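Local coordinates for protein S-adenosyl-L-methionine-dependent 2-deoxy-scyllo-inosamine dehydrogenase (Bacillus circulans, PDB 4M7S) that catalyses the radical S-adenosyl-L-methionine-dependent two-electron oxidation of 2-deoxy-scyllo-inosamine to amino-dideoxy-scyllo-inosose in butirosin biosynthesis, using two [4Fe-4S] clusters, at residues M45-S50 and Q203-I208; D2-M7 and S49-A54. One frame throughout, in Å; residues are numbered along the deposited sequence.

Both contacts draw on helix 38-50 of the AdoMet radical fold, and they share Ser49 and Ser50, with centres about 9 Å apart. Contact 1 sets the end of that helix against the start of helix 205-209 and is mainly polar, running from buried Gln47 and Ile205 to exposed Ser50. Contact 2 sets the turn that follows the helix against the chain leading into strand 7-10; no hydrogen bond crosses it, and apolar side chains do the work around buried Phe5 and Phe53. The two meet where Leu48 CD2 packs on Phe5 CZ at 3.8 Å, and the backbone pair Leu48 O and Phe53 N, 3.1 Å apart, is probably hydrogen-bonded.

Contact 1. Residues M45-S50 and Q203-I208; sequences MEQLSS and QHISDI
Gln47 reaches from the last turns of helix 38-50 to His204 and Ile205 at the start of helix 205-209. Its CB lies over one face of the His204 ring, 3.9 Å from the centroid, a CH-pi contact displaced toward the rim. CG, anti to the carbonyl carbon (chi1 -63°), continues past the ring at 3.9 Å from His204 CD2. From there the extended chain brings CD near His204 CA, with the amide plane 26° from the imidazole plane. At the tip, OE1 accepts Ile205 N at 2.9 Å; the donor stands above the carbonyl plane and the N-H...O angle is a bent 142°. The same oxygen also rests against Ile205 CB, 3.4 Å away. NE2 donates to Ile200 O, just ahead of 203-208, so both ends of the amide are engaged and its rotation is fixed.

His204 is the N-cap of helix 205-209: its ND1 accepts Ser206 N in the ring plane at 2.9 Å, in a nearly straight bond. Across the ring, NE2 donates in plane to Ser50 OG at 2.8 Å, and that hydroxyl in turn appears to donate to Gln47 O, at a distance short enough to be doubtful in detail. Behind this polar layer Leu48 CD2 approaches Ile205 CG2 at 4.4 Å, and both side chains also pack on Ile8 of strand 7-10.

The contact joins an element of the radical SAM region to one of the C-terminal iron-sulfur region. Its bonding pattern is consistent with a neutral imidazole carrying its proton on NE2, since ND1 accepts Ser206 N, and with a chain of hydrogen bonds from the imidazole through the hydroxyl to, probably, a carbonyl near the end of helix 38-50.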
# COMPACT_ATOMS: atom_id res chain seq x y z
N MSE A 45 -3.93 11.77 -7.33
CA MSE A 45 -5.34 11.65 -7.69
C MSE A 45 -5.56 11.91 -9.18
O MSE A 45 -6.32 11.21 -9.84
CB MSE A 45 -6.20 12.61 -6.84
CG MSE A 45 -6.34 12.22 -5.36
SE MSE A 45 -7.09 10.42 -5.12
CE MSE A 45 -5.43 9.48 -4.77
N GLU A 46 -4.89 12.93 -9.70
CA GLU A 46 -5.02 13.31 -11.10
C GLU A 46 -4.50 12.22 -12.01
O GLU A 46 -5.05 11.99 -13.09
CB GLU A 46 -4.26 14.61 -11.38
CG GLU A 46 -4.84 15.83 -10.70
CD GLU A 46 -3.93 17.04 -10.83
OE1 GLU A 46 -2.72 16.84 -11.09
OE2 GLU A 46 -4.43 18.17 -10.66
N GLN A 47 -3.42 11.57 -11.59
CA GLN A 47 -2.83 10.51 -12.40
C GLN A 47 -3.71 9.28 -12.36
O GLN A 47 -3.95 8.65 -13.40
CB GLN A 47 -1.42 10.16 -11.90
CG GLN A 47 -0.44 11.33 -12.02
CD GLN A 47 0.91 11.00 -11.43
OE1 GLN A 47 1.21 9.83 -11.14
NE2 GLN A 47 1.72 12.03 -11.21
N LEU A 48 -4.20 8.94 -11.17
CA LEU A 48 -5.07 7.78 -11.02
C LEU A 48 -6.38 8.04 -11.74
O LEU A 48 -6.98 7.13 -12.32
CB LEU A 48 -5.29 7.44 -9.53
CG LEU A 48 -4.11 6.85 -8.75
CD1 LEU A 48 -4.53 6.52 -7.30
CD2 LEU A 48 -3.57 5.59 -9.46
N SER A 49 -6.81 9.30 -11.73
CA SER A 49 -8.02 9.66 -12.46
C SER A 49 -7.85 9.51 -13.97
O SER A 49 -8.78 9.08 -14.66
CB SER A 49 -8.46 11.09 -12.13
OG SER A 49 -9.74 11.33 -12.65
N SER A 50 -6.68 9.87 -14.48
CA SER A 50 -6.39 9.77 -15.91
C SER A 50 -6.36 8.30 -16.38
O SER A 50 -6.40 8.01 -17.57
CB SER A 50 -5.05 10.43 -16.21
OG SER A 50 -3.98 9.66 -15.68
N GLN A 203 6.94 12.15 -12.50
CA GLN A 203 6.61 11.26 -13.61
C GLN A 203 5.28 10.58 -13.34
O GLN A 203 4.93 10.32 -12.20
CB GLN A 203 7.72 10.21 -13.76
CG GLN A 203 7.57 9.29 -14.94
CD GLN A 203 8.85 8.50 -15.21
OE1 GLN A 203 9.59 8.15 -14.29
NE2 GLN A 203 9.12 8.24 -16.49
N HIS A 204 4.53 10.31 -14.41
CA HIS A 204 3.23 9.68 -14.29
C HIS A 204 3.37 8.26 -13.76
O HIS A 204 4.24 7.50 -14.19
CB HIS A 204 2.51 9.67 -15.64
CG HIS A 204 1.03 9.47 -15.53
ND1 HIS A 204 0.47 8.26 -15.17
CD2 HIS A 204 -0.01 10.32 -15.75
CE1 HIS A 204 -0.85 8.38 -15.15
NE2 HIS A 204 -1.17 9.61 -15.51
N ILE A 205 2.49 7.89 -12.84
CA ILE A 205 2.60 6.59 -12.21
C ILE A 205 2.39 5.46 -13.21
O ILE A 205 2.89 4.36 -13.00
CB ILE A 205 1.65 6.44 -11.02
CG1 ILE A 205 2.06 5.20 -10.19
CG2 ILE A 205 0.20 6.41 -11.49
CD1 ILE A 205 1.26 5.00 -8.95
N SER A 206 1.68 5.74 -14.30
CA SER A 206 1.50 4.71 -15.31
C SER A 206 2.82 4.47 -16.04
O SER A 206 3.13 3.33 -16.42
CB SER A 206 0.44 5.12 -16.33
OG SER A 206 0.32 4.14 -17.33
N ASP A 207 3.58 5.54 -16.26
CA ASP A 207 4.87 5.44 -16.93
C ASP A 207 5.90 4.76 -16.04
O ASP A 207 6.79 4.07 -16.53
CB ASP A 207 5.37 6.83 -17.34
CG ASP A 207 4.51 7.46 -18.43
OD1 ASP A 207 3.99 6.71 -19.28
OD2 ASP A 207 4.38 8.69 -18.43
N ILE A 208 5.80 4.98 -14.74
CA ILE A 208 6.66 4.31 -13.78
C ILE A 208 6.34 2.82 -13.76
O ILE A 208 7.22 1.97 -13.88
CB ILE A 208 6.50 4.91 -12.38
CG1 ILE A 208 7.00 6.36 -12.36
CG2 ILE A 208 7.22 4.08 -11.33
CD1 ILE A 208 6.58 7.14 -11.12

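Contact 2. Residues D2-M7 and S49-A54; sequences DKLFSM and SSLDFA
Phe53 CG lies anti to its backbone N (chi1 -179°), whereas Phe5 CG sits between its own N and carbonyl carbon (chi1 44°). These torsions set each CG; the two phenyl rings meet between the chain entering strand 7-10 and the turn after helix 38-50. That helix ends in a Schellman motif, with Asp52 at positive phi, and Leu51 and Phe53 flank this residue in sequence and both direct their CB toward 2-7.

The Phe5 and Phe53 side chains cross at about a right angle. Their ring planes are inclined by 47° with centroids 5.4 Å apart, an oblique pairing in which the CE1 atoms approach to 3.5 Å. Leu4 uses its two methyls separately: CD1 meets Leu51 CD1 at 4.1 Å, while CD2 lies at the edge of the Phe53 ring, 3.9 Å from Phe53 CD1. Its CG also lies over the centre of one face of the neighbouring Phe5 ring.

Beyond the two segments, Trp209 packs edge-to-face with Phe5, and Ile205 touches both Phe5 and Leu51, tying helix 205-209 into the same apolar cluster. On the Phe53 rim, Phe5 O lies in the ring plane, 3.5 Å from Phe53 CE1.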
# COMPACT_ATOMS: atom_id res chain seq x y z
N ASP A 2 1.64 -5.89 -18.73
CA ASP A 2 0.68 -4.94 -19.28
C ASP A 2 -0.38 -4.51 -18.26
O ASP A 2 -0.77 -3.35 -18.21
CB ASP A 2 0.02 -5.50 -20.54
CG ASP A 2 0.10 -4.54 -21.72
OD1 ASP A 2 1.06 -3.74 -21.79
OD2 ASP A 2 -0.80 -4.59 -22.59
N LYS A 3 -0.84 -5.45 -17.44
CA LYS A 3 -1.94 -5.20 -16.52
C LYS A 3 -1.60 -4.13 -15.47
O LYS A 3 -0.56 -4.20 -14.82
CB LYS A 3 -2.36 -6.51 -15.85
CG LYS A 3 -3.26 -6.36 -14.64
CD LYS A 3 -3.31 -7.64 -13.83
CE LYS A 3 -3.88 -7.39 -12.43
NZ LYS A 3 -3.06 -6.43 -11.63
N LEU A 4 -2.47 -3.14 -15.32
CA LEU A 4 -2.28 -2.10 -14.31
C LEU A 4 -2.36 -2.73 -12.92
O LEU A 4 -2.97 -3.78 -12.74
CB LEU A 4 -3.34 -1.01 -14.44
CG LEU A 4 -3.11 0.31 -13.71
CD1 LEU A 4 -1.99 1.11 -14.39
CD2 LEU A 4 -4.39 1.15 -13.62
N PHE A 5 -1.74 -2.08 -11.93
CA PHE A 5 -1.85 -2.53 -10.55
C PHE A 5 -3.32 -2.57 -10.13
O PHE A 5 -4.14 -1.80 -10.62
CB PHE A 5 -1.05 -1.61 -9.61
CG PHE A 5 -1.23 -0.14 -9.91
CD1 PHE A 5 -2.29 0.57 -9.36
CD2 PHE A 5 -0.32 0.52 -10.72
CE1 PHE A 5 -2.45 1.92 -9.65
CE2 PHE A 5 -0.47 1.86 -11.01
CZ PHE A 5 -1.54 2.57 -10.47
N SER A 6 -3.65 -3.50 -9.24
CA SER A 6 -5.03 -3.64 -8.79
C SER A 6 -5.19 -3.01 -7.41
O SER A 6 -6.30 -2.73 -6.97
CB SER A 6 -5.44 -5.11 -8.76
OG SER A 6 -4.72 -5.81 -7.76
N MSE A 7 -4.06 -2.78 -6.73
CA MSE A 7 -4.04 -2.14 -5.42
C MSE A 7 -2.93 -1.10 -5.40
O MSE A 7 -1.82 -1.36 -5.90
CB MSE A 7 -3.84 -3.17 -4.29
CG MSE A 7 -3.34 -2.57 -2.95
SE MSE A 7 -4.66 -1.50 -1.93
CE MSE A 7 -5.61 -2.98 -1.06
N SER A 49 -6.81 9.30 -11.73
CA SER A 49 -8.02 9.66 -12.46
C SER A 49 -7.85 9.51 -13.97
O SER A 49 -8.78 9.08 -14.66
CB SER A 49 -8.46 11.09 -12.13
OG SER A 49 -9.74 11.33 -12.65
N SER A 50 -6.68 9.87 -14.48
CA SER A 50 -6.39 9.77 -15.91
C SER A 50 -6.36 8.30 -16.38
O SER A 50 -6.40 8.01 -17.57
CB SER A 50 -5.05 10.43 -16.21
OG SER A 50 -3.98 9.66 -15.68
N LEU A 51 -6.28 7.38 -15.42
CA LEU A 51 -6.28 5.95 -15.73
C LEU A 51 -7.67 5.34 -15.50
O LEU A 51 -7.85 4.14 -15.69
CB LEU A 51 -5.27 5.22 -14.84
CG LEU A 51 -3.78 5.55 -15.01
CD1 LEU A 51 -2.98 5.07 -13.79
CD2 LEU A 51 -3.23 4.94 -16.30
N ASP A 52 -8.64 6.15 -15.08
CA ASP A 52 -9.94 5.63 -14.64
C ASP A 52 -9.75 4.48 -13.63
O ASP A 52 -10.43 3.45 -13.70
CB ASP A 52 -10.77 5.16 -15.84
CG ASP A 52 -12.25 4.99 -15.50
OD1 ASP A 52 -12.67 5.41 -14.40
OD2 ASP A 52 -12.99 4.46 -16.35
N PHE A 53 -8.82 4.67 -12.71
CA PHE A 53 -8.45 3.62 -11.75
C PHE A 53 -9.64 3.08 -10.95
O PHE A 53 -10.37 3.84 -10.31
CB PHE A 53 -7.37 4.13 -10.80
CG PHE A 53 -6.93 3.09 -9.81
CD1 PHE A 53 -6.26 1.95 -10.24
CD2 PHE A 53 -7.20 3.25 -8.46
CE1 PHE A 53 -5.85 0.99 -9.33
CE2 PHE A 53 -6.80 2.30 -7.55
CZ PHE A 53 -6.12 1.17 -7.98
N ALA A 54 -9.82 1.76 -11.00
CA ALA A 54 -10.99 1.13 -10.40
C ALA A 54 -10.60 -0.04 -9.50
O ALA A 54 -11.41 -0.93 -9.25
CB ALA A 54 -11.96 0.66 -11.49